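PDB 5IM3: ribonucleoside-diphosphate reductase from Pseudomonas aeruginosa, which probably catalyses the thioredoxin-dependent reduction of ribonucleoside diphosphates to deoxyribonucleotides for DNA synthesis, and binds the allosteric effector dATP. Local coordinates for residues A[77-82]-A[108-112]; A[329-334]-A[636-640]; A[458-462]-A[538-542]; A[690-694]-A[746-750]; A[859-863]-A[875-879]. All coordinates share one frame; numbering follows the deposited sequence.

How the interactions relate
Interaction 1 stands apart, its centre 62 Å or more from the centre of any other contact. It joins two helices of the first ATP cone, and the side chain of Val-82 is about 7 Å from a bound dATP. The other four belong to the catalytic body. Interaction 2 ties the all-alpha region to the barrel; interactions 3, 4 and 5 lie within the barrel domain. Interactions 4 and 5 are the closest pair, about 10 Å between nearest atoms, whereas interactions 2 and 4 are about 17 Å apart on the same measure. Interaction 3 is near another dATP site, the side chains of Leu-538 and Arg-410 being about 7 Å apart.

Interaction 1 of 5, residues A[77-82]-A[108-112]; sequences RLTEQV and ALMRA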
# COMPACT_ATOMS: atom_id res chain seq x y z
N ARG A 77 -37.24 -0.44 -42.58
CA ARG A 77 -36.42 -0.70 -41.41
C ARG A 77 -36.33 0.54 -40.53
O ARG A 77 -36.47 0.45 -39.30
CB ARG A 77 -35.03 -1.17 -41.83
CG ARG A 77 -34.11 -1.51 -40.67
CD ARG A 77 -32.72 -1.93 -41.15
NE ARG A 77 -32.07 -0.88 -41.92
CZ ARG A 77 -31.47 0.18 -41.39
NH1 ARG A 77 -31.43 0.35 -40.07
NH2 ARG A 77 -30.90 1.09 -42.18
N LEU A 78 -36.10 1.70 -41.14
CA LEU A 78 -36.06 2.95 -40.38
C LEU A 78 -37.42 3.26 -39.78
O LEU A 78 -37.52 3.69 -38.62
CB LEU A 78 -35.59 4.09 -41.28
CG LEU A 78 -34.21 3.95 -41.91
CD1 LEU A 78 -33.97 5.07 -42.89
CD2 LEU A 78 -33.12 3.92 -40.85
N THR A 79 -38.50 3.05 -40.55
CA THR A 79 -39.84 3.29 -40.03
C THR A 79 -40.15 2.39 -38.85
O THR A 79 -40.85 2.81 -37.92
CB THR A 79 -40.87 3.09 -41.14
OG1 THR A 79 -40.61 4.00 -42.22
CG2 THR A 79 -42.29 3.33 -40.62
N GLU A 80 -39.64 1.16 -38.86
CA GLU A 80 -39.95 0.22 -37.79
C GLU A 80 -39.30 0.65 -36.48
O GLU A 80 -39.96 0.68 -35.43
CB GLU A 80 -39.49 -1.19 -38.18
CG GLU A 80 -39.47 -2.19 -37.04
CD GLU A 80 -40.83 -2.34 -36.37
OE1 GLU A 80 -41.84 -1.93 -36.97
OE2 GLU A 80 -40.87 -2.87 -35.24
N GLN A 81 -38.01 0.99 -36.51
CA GLN A 81 -37.33 1.38 -35.28
C GLN A 81 -37.80 2.74 -34.78
O GLN A 81 -37.60 3.05 -33.60
CB GLN A 81 -35.81 1.39 -35.48
CG GLN A 81 -35.31 2.30 -36.58
CD GLN A 81 -33.84 2.05 -36.91
OE1 GLN A 81 -33.37 0.92 -36.84
NE2 GLN A 81 -33.12 3.11 -37.26
N VAL A 82 -38.44 3.55 -35.63
CA VAL A 82 -39.10 4.76 -35.15
C VAL A 82 -40.40 4.41 -34.44
O VAL A 82 -40.61 4.78 -33.28
CB VAL A 82 -39.34 5.73 -36.32
CG1 VAL A 82 -40.31 6.85 -35.91
CG2 VAL A 82 -38.02 6.33 -36.79
N ALA A 108 -33.14 8.26 -36.88
CA ALA A 108 -32.97 6.95 -37.50
C ALA A 108 -32.11 7.04 -38.76
O ALA A 108 -31.20 6.23 -38.96
CB ALA A 108 -34.33 6.34 -37.83
N LEU A 109 -32.38 8.03 -39.62
CA LEU A 109 -31.55 8.23 -40.80
C LEU A 109 -30.10 8.48 -40.41
O LEU A 109 -29.18 7.96 -41.05
CB LEU A 109 -32.09 9.41 -41.62
CG LEU A 109 -33.31 9.14 -42.50
CD1 LEU A 109 -33.99 10.45 -42.90
CD2 LEU A 109 -32.92 8.34 -43.73
N MET A 110 -29.88 9.27 -39.36
CA MET A 110 -28.52 9.66 -38.99
C MET A 110 -27.75 8.49 -38.39
O MET A 110 -26.58 8.29 -38.73
CB MET A 110 -28.57 10.83 -38.01
CG MET A 110 -29.00 12.14 -38.63
SD MET A 110 -29.10 13.45 -37.41
CE MET A 110 -29.67 14.82 -38.41
N ARG A 111 -28.37 7.73 -37.48
CA ARG A 111 -27.67 6.60 -36.88
C ARG A 111 -27.33 5.53 -37.91
O ARG A 111 -26.39 4.76 -37.70
CB ARG A 111 -28.49 5.99 -35.74
CG ARG A 111 -28.66 6.91 -34.54
CD ARG A 111 -29.16 6.15 -33.32
NE ARG A 111 -28.06 5.59 -32.55
CZ ARG A 111 -27.58 6.10 -31.41
NH1 ARG A 111 -28.10 7.20 -30.89
NH2 ARG A 111 -26.57 5.50 -30.79
N ALA A 112 -28.08 5.46 -39.01
CA ALA A 112 -27.79 4.55 -40.10
C ALA A 112 -26.70 5.06 -41.03
O ALA A 112 -26.42 4.42 -42.04
CB ALA A 112 -29.06 4.28 -40.91
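Leu-78 reaches from helix 69-88 to the end of helix 98-111 and divides its two methyls between different partners. With CG anti to the carbonyl carbon (chi1 -59°), the fork opens toward the second helix. Leu-78 CD1 meets Leu-109 CD2 at 3.5 Å, the two leucines crossing at about a right angle. Leu-78 CD2 lies 3.5 Å from Ala-108 O and 4.1 Å from Ala-112 CB. Ala-108 allows close approach, its CA 5.8 Å from that of Leu-78. Its methyl also meets two side chains one turn further on: Val-82 CG2 packs against Ala-108 CB at 3.8 Å, and Gln-81 NE2 lies 3.5 Å from the same CB. This is helix-helix packing inside the first ATP cone, the regulatory nucleotide-binding domain, with dATP seen bound nearby. No hydrogen bond crosses the interface; its packing is mainly between small and branched apolar groups. Gln-81 comes to Ala-108 with CG lodged between its own backbone N and carbonyl carbon (chi1 59°), after which the chain runs extended. At the outer margin the Arg-77 chain bends at chi3, and its guanidinium presents an edge to Ala-112, with Arg-77 NH2 3.9 Å from Ala-112 CB. Leu-109 also leans on Phe-57 of helix 46-60 and on Tyr-121 of helix 115-138, a residue of the dATP pockets. Met-110, on the same turn, packs against Met-110 of the second subunit.

Interaction 2 of 5, residues A[329-334]-A[636-640]; sequences GLAIEE and NVIDI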
# COMPACT_ATOMS: atom_id res chain seq x y z
N GLY A 329 -12.13 60.01 11.20
CA GLY A 329 -11.68 59.32 12.40
C GLY A 329 -10.17 59.29 12.53
O GLY A 329 -9.64 59.35 13.64
N LEU A 330 -9.46 59.20 11.40
CA LEU A 330 -8.01 59.22 11.42
C LEU A 330 -7.42 60.62 11.56
O LEU A 330 -6.21 60.74 11.77
CB LEU A 330 -7.47 58.57 10.13
CG LEU A 330 -7.71 57.06 10.01
CD1 LEU A 330 -7.25 56.56 8.65
CD2 LEU A 330 -7.01 56.30 11.13
N ALA A 331 -8.24 61.67 11.47
CA ALA A 331 -7.77 63.04 11.54
C ALA A 331 -8.34 63.82 12.72
O ALA A 331 -8.20 65.05 12.75
CB ALA A 331 -8.09 63.78 10.23
N ILE A 332 -8.96 63.16 13.69
CA ILE A 332 -9.58 63.87 14.81
C ILE A 332 -8.57 64.61 15.68
O ILE A 332 -8.97 65.37 16.56
CB ILE A 332 -10.40 62.93 15.71
CG1 ILE A 332 -9.55 61.75 16.19
CG2 ILE A 332 -11.63 62.42 14.99
CD1 ILE A 332 -10.20 60.95 17.29
N GLU A 333 -7.27 64.40 15.47
CA GLU A 333 -6.25 65.07 16.27
C GLU A 333 -5.25 65.84 15.42
O GLU A 333 -4.25 66.34 15.96
CB GLU A 333 -5.52 64.06 17.16
CG GLU A 333 -6.41 63.44 18.23
CD GLU A 333 -5.64 62.58 19.21
OE1 GLU A 333 -4.42 62.79 19.36
OE2 GLU A 333 -6.26 61.69 19.83
N GLU A 334 -5.50 65.96 14.12
CA GLU A 334 -4.66 66.79 13.27
C GLU A 334 -4.91 68.27 13.55
O GLU A 334 -5.99 68.67 13.98
CB GLU A 334 -4.95 66.48 11.80
CG GLU A 334 -4.50 65.10 11.34
CD GLU A 334 -3.04 65.07 10.93
OE1 GLU A 334 -2.34 66.08 11.14
OE2 GLU A 334 -2.61 64.05 10.37
N ASN A 636 -0.93 58.24 12.53
CA ASN A 636 -2.11 58.70 13.27
C ASN A 636 -2.79 57.55 13.99
O ASN A 636 -3.29 57.72 15.11
CB ASN A 636 -3.09 59.38 12.32
CG ASN A 636 -2.63 60.76 11.88
OD1 ASN A 636 -1.46 61.11 12.02
ND2 ASN A 636 -3.56 61.54 11.35
N VAL A 637 -2.83 56.37 13.37
CA VAL A 637 -3.49 55.22 13.98
C VAL A 637 -2.97 54.99 15.39
O VAL A 637 -3.72 54.61 16.30
CB VAL A 637 -3.30 53.97 13.10
CG1 VAL A 637 -3.57 52.69 13.89
CG2 VAL A 637 -4.22 54.04 11.89
N ILE A 638 -1.67 55.22 15.60
CA ILE A 638 -1.06 54.96 16.90
C ILE A 638 -1.71 55.81 17.98
O ILE A 638 -1.99 55.34 19.09
CB ILE A 638 0.46 55.22 16.83
CG1 ILE A 638 1.06 54.46 15.63
CG2 ILE A 638 1.12 54.86 18.16
CD1 ILE A 638 2.05 53.40 15.98
N ASP A 639 -1.94 57.09 17.69
CA ASP A 639 -2.47 58.02 18.68
C ASP A 639 -3.97 57.83 18.90
O ASP A 639 -4.45 58.01 20.03
CB ASP A 639 -2.19 59.46 18.26
CG ASP A 639 -0.72 59.74 18.08
OD1 ASP A 639 0.10 59.13 18.80
OD2 ASP A 639 -0.37 60.57 17.21
N ILE A 640 -4.72 57.49 17.86
CA ILE A 640 -6.17 57.39 17.98
C ILE A 640 -6.58 56.06 18.58
O ILE A 640 -7.62 55.96 19.24
CB ILE A 640 -6.83 57.60 16.60
CG1 ILE A 640 -6.26 58.85 15.92
CG2 ILE A 640 -8.33 57.70 16.74
CD1 ILE A 640 -6.29 60.10 16.78
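A type I turn from Ala-331 to Glu-334, following helix 319-330, lies against the last turn of helix 620-640, with the CA atoms of Leu-330 and Asn-636 6.2 Å apart. The Asn-636 amide is the polar centre. Its ND2 gives one hydrogen bond to Leu-330 O at 2.8 Å and a second to Glu-334 OE2 at 2.9 Å, the latter nearly straight (170°). Both acceptors lie in the amide plane, so the pair fixes how the amide is turned. Glu-334 reaches it because its chain folds back at chi2 (-85°), offering OE2 from the anti side, somewhat out of the carboxylate plane. Ile-640 packs on the turn residues: its CD1 is 3.7 Å from Ile-332 CG1 and 3.4 Å from Glu-333 OE2, the isoleucine and glutamate coming from opposite directions. Ile-640 CG2 rests 3.7 Å from Gly-329 O. Leu-330 and Val-637 lie side by side, CD2 to CG2 3.7 Å. The contact thus joins the all-alpha region to the barrel domain. Arg-707 makes a salt bridge to Glu-334 OE2 and a hydrogen bond to Asn-636 OD1, while Arg-632 makes a salt bridge to Glu-334 OE1. With two arginines and an amide around it, the buried Glu-334 carboxylate is probably kept ionised, and the Asn-636 amide is gripped at both its nitrogen and its oxygen.

Interaction 3 of 5, residues A[458-462]-A[538-542]; sequences HLDIE and LHKVV
Leu-459 makes the tight part of this contact, pushing CD1 into the branch of Leu-538, 3.5 Å from Leu-538 CG and 3.8 Å from Leu-538 CD1. The other methyl of Leu-459, CD2, lies 4.0 Å from Lys-540 CB, so the leucine touches both Leu-538 and Lys-540. Leu-538 comes to meet it with CG anti to the backbone N (chi1 -179°), and the two leucines are set obliquely. Leu-503 of the paired strand 500-504 and Ala-411 also pack on Leu-459.

The whole contact lies near the surface, but its Glu-462 end is looser. The backbones stand further apart there, 10.7 Å between the CA atoms of Glu-462 and Val-542, and the long side chains of Glu-462 and Lys-540 meet from opposite directions. Glu-462 extends its chain, whereas Lys-540 bends at chi3 (67°) to bring NZ 2.9 Å from Glu-462 OE1, on the syn lone pair. A weak second bond runs from Lys-540 NZ to Glu-462 OE2 at 3.3 Å.

The contact joins a two-stranded antiparallel ribbon to the loop entering helix 461-465. Apolar packing sets the close spacing at Leu-459, while the salt bridge tethers the helix start to the strand, its strength probably reduced by solvent.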
# COMPACT_ATOMS: atom_id res chain seq x y z
N HIS A 458 14.25 23.85 22.00
CA HIS A 458 13.39 23.64 23.16
C HIS A 458 13.07 22.16 23.32
O HIS A 458 12.74 21.47 22.36
CB HIS A 458 12.10 24.45 23.00
CG HIS A 458 11.33 24.63 24.27
ND1 HIS A 458 10.54 23.63 24.81
CD2 HIS A 458 11.20 25.70 25.09
CE1 HIS A 458 9.97 24.08 25.91
NE2 HIS A 458 10.35 25.33 26.10
N LEU A 459 13.17 21.67 24.56
CA LEU A 459 13.04 20.24 24.80
C LEU A 459 11.65 19.70 24.49
O LEU A 459 11.51 18.49 24.28
CB LEU A 459 13.41 19.91 26.25
CG LEU A 459 14.68 19.07 26.38
CD1 LEU A 459 15.02 18.89 27.85
CD2 LEU A 459 14.50 17.72 25.71
N ASP A 460 10.64 20.55 24.43
CA ASP A 460 9.30 20.12 24.06
C ASP A 460 9.05 20.20 22.55
O ASP A 460 7.91 20.00 22.12
CB ASP A 460 8.24 20.95 24.81
CG ASP A 460 8.27 20.72 26.31
OD1 ASP A 460 8.68 19.62 26.75
OD2 ASP A 460 7.86 21.64 27.05
N ILE A 461 10.08 20.46 21.75
CA ILE A 461 9.87 20.76 20.34
C ILE A 461 9.20 19.60 19.62
O ILE A 461 8.34 19.80 18.76
CB ILE A 461 11.19 21.16 19.66
CG1 ILE A 461 10.94 21.64 18.22
CG2 ILE A 461 12.17 19.99 19.64
CD1 ILE A 461 10.09 22.90 18.14
N GLU A 462 9.58 18.36 19.96
CA GLU A 462 9.05 17.20 19.25
C GLU A 462 7.54 17.06 19.47
O GLU A 462 6.79 16.82 18.52
CB GLU A 462 9.79 15.93 19.68
CG GLU A 462 11.24 15.90 19.23
CD GLU A 462 12.02 14.75 19.83
OE1 GLU A 462 11.93 14.54 21.06
OE2 GLU A 462 12.73 14.05 19.07
N LEU A 538 19.85 17.49 31.84
CA LEU A 538 18.59 17.46 31.10
C LEU A 538 18.85 17.95 29.68
O LEU A 538 18.92 19.15 29.42
CB LEU A 538 17.54 18.31 31.80
CG LEU A 538 16.16 18.34 31.13
CD1 LEU A 538 15.56 16.94 31.05
CD2 LEU A 538 15.23 19.28 31.87
N HIS A 539 18.98 17.01 28.74
CA HIS A 539 19.20 17.36 27.34
C HIS A 539 18.91 16.14 26.48
O HIS A 539 18.80 15.01 26.96
CB HIS A 539 20.62 17.86 27.11
CG HIS A 539 21.66 16.78 27.18
ND1 HIS A 539 22.11 16.26 28.38
CD2 HIS A 539 22.35 16.14 26.21
CE1 HIS A 539 23.02 15.34 28.14
NE2 HIS A 539 23.18 15.24 26.83
N LYS A 540 18.77 16.39 25.18
CA LYS A 540 18.54 15.36 24.18
C LYS A 540 19.33 15.69 22.93
O LYS A 540 19.23 16.81 22.42
CB LYS A 540 17.06 15.24 23.82
CG LYS A 540 16.32 14.11 24.51
CD LYS A 540 15.00 13.79 23.80
CE LYS A 540 15.24 13.21 22.41
NZ LYS A 540 13.99 12.70 21.79
N VAL A 541 20.11 14.73 22.45
CA VAL A 541 20.88 14.90 21.22
C VAL A 541 20.16 14.17 20.10
O VAL A 541 19.86 12.97 20.21
CB VAL A 541 22.32 14.38 21.37
CG1 VAL A 541 23.10 14.62 20.09
CG2 VAL A 541 23.00 15.05 22.56
N VAL A 542 19.88 14.89 19.01
CA VAL A 542 19.26 14.34 17.82
C VAL A 542 20.10 14.73 16.62
O VAL A 542 21.00 15.57 16.71
CB VAL A 542 17.80 14.82 17.65
CG1 VAL A 542 16.97 14.42 18.85
CG2 VAL A 542 17.76 16.33 17.44

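Interaction 4 of 5, residues A[690-694]-A[746-750]; sequences EAISY and ETLDW
A carboxylate held by a loop, backed by an edge-to-face aromatic pair, joins Glu-690 and Tyr-694 of helix 679-707 to residues 746-750, just before helix 751-757 in the barrel domain. Glu-690 extends fully, with CG anti to the backbone N (chi1 -176°), and carries its carboxylate into the loop. Glu-690 OE2 takes Thr-747 N at 3.0 Å on its syn lone pair and Trp-750 NE1 at 3.1 Å on its anti lone pair. The indole bond is nearly straight (172°), carboxylate and ring being almost coplanar. A weak bond from Leu-748 N adds to OE2. Glu-690 OE1 accepts the hydroxyl of Thr-747, OG1 at 2.8 Å, from above the carboxylate plane. These bonds fix the rotation of the carboxylate and probably spread its charge over backbone and side-chain donors.

One turn on, Tyr-694 points its edge at one face of Trp-750, six-membered ring centroids 5.2 Å apart and planes at 67°. Leu-748 CD2 packs 3.7 Å from Tyr-694 CB, and Ser-693 OG lies at the indole edge, 3.4 Å from Trp-750 CH2. Trp-869 meets Trp-750 with nearly parallel rings. Ala-691 and Ile-692, of the same turn, touch Leu-623 of helix 620-640, so helix 679-707 packs on both that helix and the loop.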
# COMPACT_ATOMS: atom_id res chain seq x y z
N GLU A 690 12.02 48.62 -3.71
CA GLU A 690 13.04 49.63 -3.46
C GLU A 690 12.45 51.03 -3.58
O GLU A 690 12.82 51.93 -2.81
CB GLU A 690 14.20 49.45 -4.44
CG GLU A 690 15.36 50.41 -4.21
CD GLU A 690 16.43 50.31 -5.28
OE1 GLU A 690 16.21 49.58 -6.28
OE2 GLU A 690 17.48 50.97 -5.13
N ALA A 691 11.54 51.24 -4.53
CA ALA A 691 10.92 52.55 -4.69
C ALA A 691 10.00 52.87 -3.52
O ALA A 691 10.11 53.94 -2.90
CB ALA A 691 10.15 52.61 -6.01
N ILE A 692 9.08 51.96 -3.20
CA ILE A 692 8.19 52.17 -2.05
C ILE A 692 9.02 52.37 -0.79
O ILE A 692 8.71 53.25 0.03
CB ILE A 692 7.22 50.98 -1.91
CG1 ILE A 692 6.33 50.88 -3.15
CG2 ILE A 692 6.36 51.13 -0.66
CD1 ILE A 692 5.44 49.66 -3.18
N SER A 693 10.07 51.58 -0.62
CA SER A 693 10.89 51.68 0.59
C SER A 693 11.51 53.06 0.73
O SER A 693 11.48 53.66 1.81
CB SER A 693 11.99 50.62 0.56
OG SER A 693 12.98 50.91 1.52
N TYR A 694 12.09 53.58 -0.35
CA TYR A 694 12.67 54.91 -0.33
C TYR A 694 11.64 55.94 0.11
O TYR A 694 11.90 56.75 1.01
CB TYR A 694 13.23 55.25 -1.71
CG TYR A 694 14.06 56.51 -1.77
CD1 TYR A 694 13.46 57.76 -1.90
CD2 TYR A 694 15.45 56.45 -1.71
CE1 TYR A 694 14.22 58.91 -1.96
CE2 TYR A 694 16.21 57.60 -1.78
CZ TYR A 694 15.59 58.82 -1.90
OH TYR A 694 16.35 59.97 -1.96
N GLU A 746 21.11 47.72 -6.64
CA GLU A 746 20.40 48.93 -6.26
C GLU A 746 20.23 49.81 -7.49
O GLU A 746 21.15 49.94 -8.30
CB GLU A 746 21.16 49.71 -5.18
CG GLU A 746 21.52 48.88 -3.95
CD GLU A 746 22.36 49.66 -2.95
OE1 GLU A 746 22.97 49.02 -2.07
OE2 GLU A 746 22.41 50.90 -3.05
N THR A 747 19.05 50.42 -7.63
CA THR A 747 18.75 51.29 -8.76
C THR A 747 18.55 52.74 -8.35
O THR A 747 18.34 53.59 -9.23
CB THR A 747 17.50 50.79 -9.50
OG1 THR A 747 16.34 51.04 -8.71
CG2 THR A 747 17.61 49.30 -9.79
N LEU A 748 18.61 53.05 -7.06
CA LEU A 748 18.45 54.41 -6.55
C LEU A 748 19.74 54.87 -5.89
O LEU A 748 20.69 54.11 -5.73
CB LEU A 748 17.28 54.48 -5.55
CG LEU A 748 15.88 54.77 -6.11
CD1 LEU A 748 15.49 53.78 -7.19
CD2 LEU A 748 14.87 54.75 -4.97
N ASP A 749 19.75 56.14 -5.49
CA ASP A 749 20.86 56.72 -4.73
C ASP A 749 20.40 56.88 -3.29
O ASP A 749 19.62 57.79 -2.97
CB ASP A 749 21.29 58.07 -5.32
CG ASP A 749 22.41 58.71 -4.52
OD1 ASP A 749 23.14 57.98 -3.83
OD2 ASP A 749 22.55 59.95 -4.59
N TRP A 750 20.90 56.01 -2.41
CA TRP A 750 20.48 55.98 -1.02
C TRP A 750 21.38 56.81 -0.11
O TRP A 750 20.98 57.08 1.03
CB TRP A 750 20.44 54.54 -0.51
CG TRP A 750 19.34 53.73 -1.11
CD1 TRP A 750 19.36 53.06 -2.30
CD2 TRP A 750 18.04 53.50 -0.54
NE1 TRP A 750 18.16 52.43 -2.50
CE2 TRP A 750 17.33 52.68 -1.44
CE3 TRP A 750 17.42 53.90 0.64
CZ2 TRP A 750 16.03 52.25 -1.19
CZ3 TRP A 750 16.12 53.48 0.89
CH2 TRP A 750 15.44 52.67 -0.02

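Interaction 5 of 5, residues A[859-863]-A[875-879]; sequences IVEAA and SLNLY
Apolar packing, with no hydrogen bond across, joins Ile-859, Val-860 and Ala-863 of helix 856-866 to Leu-876, just before strand 878-881, and Leu-878, its first residue. The closest approach is at Ala-863, whose CB meets Leu-876 CD2 at 3.6 Å and Leu-876 CD1 at 3.8 Å; the small side chain lets the forked end of the leucine sit against the helix. Leu-876 gets there with CG anti to its backbone N (chi1 -173°), and its CD1 also reaches Ile-859 CG2 at 3.8 Å, bridging residues one helical turn apart.

Leu-878 makes the second apolar group, with one methyl serving two partners. Its CD2 is 3.9 Å from Val-860 CG2 and 4.2 Å from Ile-859 CG2. Ile-859 CG2 thus touches both leucines, and it also approaches the backbone at Asn-877 O, 4.1 Å away.

The polar partners of the strand backbone are on another segment: Leu-878 shares hydrogen bonds with Tyr-905 and Arg-907, the latter on the parallel strand 906-909. Helix 885-897 adds to the packing, Met-894 touching Val-860 and both Thr-891 and Tyr-892 touching Leu-878. Within the domain of the ten-stranded alpha-beta barrel, the contact therefore packs helix 856-866 and strand 878-881 together beside that helix.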
# COMPACT_ATOMS: atom_id res chain seq x y z
N ILE A 859 8.66 32.37 -6.62
CA ILE A 859 8.01 33.05 -5.51
C ILE A 859 9.01 33.34 -4.40
O ILE A 859 8.94 34.38 -3.73
CB ILE A 859 6.82 32.22 -5.00
CG1 ILE A 859 5.90 31.82 -6.16
CG2 ILE A 859 6.04 32.98 -3.94
CD1 ILE A 859 5.35 32.99 -6.94
N VAL A 860 9.95 32.42 -4.17
CA VAL A 860 10.95 32.61 -3.12
C VAL A 860 11.93 33.71 -3.52
O VAL A 860 12.22 34.62 -2.73
CB VAL A 860 11.68 31.29 -2.83
CG1 VAL A 860 12.85 31.51 -1.88
CG2 VAL A 860 10.70 30.27 -2.25
N GLU A 861 12.46 33.63 -4.74
CA GLU A 861 13.44 34.63 -5.19
C GLU A 861 12.83 36.02 -5.22
O GLU A 861 13.50 37.01 -4.89
CB GLU A 861 13.98 34.25 -6.56
CG GLU A 861 15.30 33.49 -6.52
CD GLU A 861 16.44 34.33 -5.98
OE1 GLU A 861 16.29 35.58 -5.94
OE2 GLU A 861 17.48 33.75 -5.60
N ALA A 862 11.57 36.12 -5.64
CA ALA A 862 10.89 37.41 -5.62
C ALA A 862 10.77 37.94 -4.20
O ALA A 862 11.06 39.11 -3.92
CB ALA A 862 9.51 37.28 -6.26
N ALA A 863 10.33 37.08 -3.27
CA ALA A 863 10.22 37.50 -1.88
C ALA A 863 11.59 37.86 -1.31
O ALA A 863 11.71 38.80 -0.52
CB ALA A 863 9.57 36.39 -1.05
N SER A 875 4.20 38.11 4.59
CA SER A 875 3.47 36.85 4.63
C SER A 875 3.61 36.13 3.29
O SER A 875 3.15 36.63 2.26
CB SER A 875 2.00 37.10 4.94
OG SER A 875 1.86 37.74 6.19
N LEU A 876 4.25 34.97 3.30
CA LEU A 876 4.65 34.28 2.08
C LEU A 876 4.06 32.88 2.07
O LEU A 876 4.62 31.95 2.66
CB LEU A 876 6.17 34.23 1.97
CG LEU A 876 6.70 33.67 0.64
CD1 LEU A 876 6.29 34.56 -0.52
CD2 LEU A 876 8.21 33.51 0.70
N ASN A 877 2.93 32.71 1.38
CA ASN A 877 2.41 31.38 1.11
C ASN A 877 3.21 30.74 -0.02
O ASN A 877 3.61 31.41 -0.97
CB ASN A 877 0.93 31.45 0.74
CG ASN A 877 0.07 31.89 1.90
OD1 ASN A 877 0.30 31.49 3.04
ND2 ASN A 877 -0.92 32.72 1.61
N LEU A 878 3.46 29.44 0.11
CA LEU A 878 4.19 28.69 -0.90
C LEU A 878 3.31 27.59 -1.45
O LEU A 878 2.59 26.91 -0.70
CB LEU A 878 5.48 28.11 -0.33
CG LEU A 878 6.57 29.14 0.00
CD1 LEU A 878 7.79 28.44 0.57
CD2 LEU A 878 6.96 29.96 -1.22
N TYR A 879 3.35 27.42 -2.77
CA TYR A 879 2.55 26.44 -3.48
C TYR A 879 3.48 25.43 -4.13
O TYR A 879 4.39 25.81 -4.88
CB TYR A 879 1.66 27.12 -4.52
CG TYR A 879 0.78 28.19 -3.92
CD1 TYR A 879 1.25 29.48 -3.72
CD2 TYR A 879 -0.52 27.90 -3.54
CE1 TYR A 879 0.45 30.45 -3.17
CE2 TYR A 879 -1.33 28.87 -2.99
CZ TYR A 879 -0.84 30.14 -2.80
OH TYR A 879 -1.65 31.11 -2.25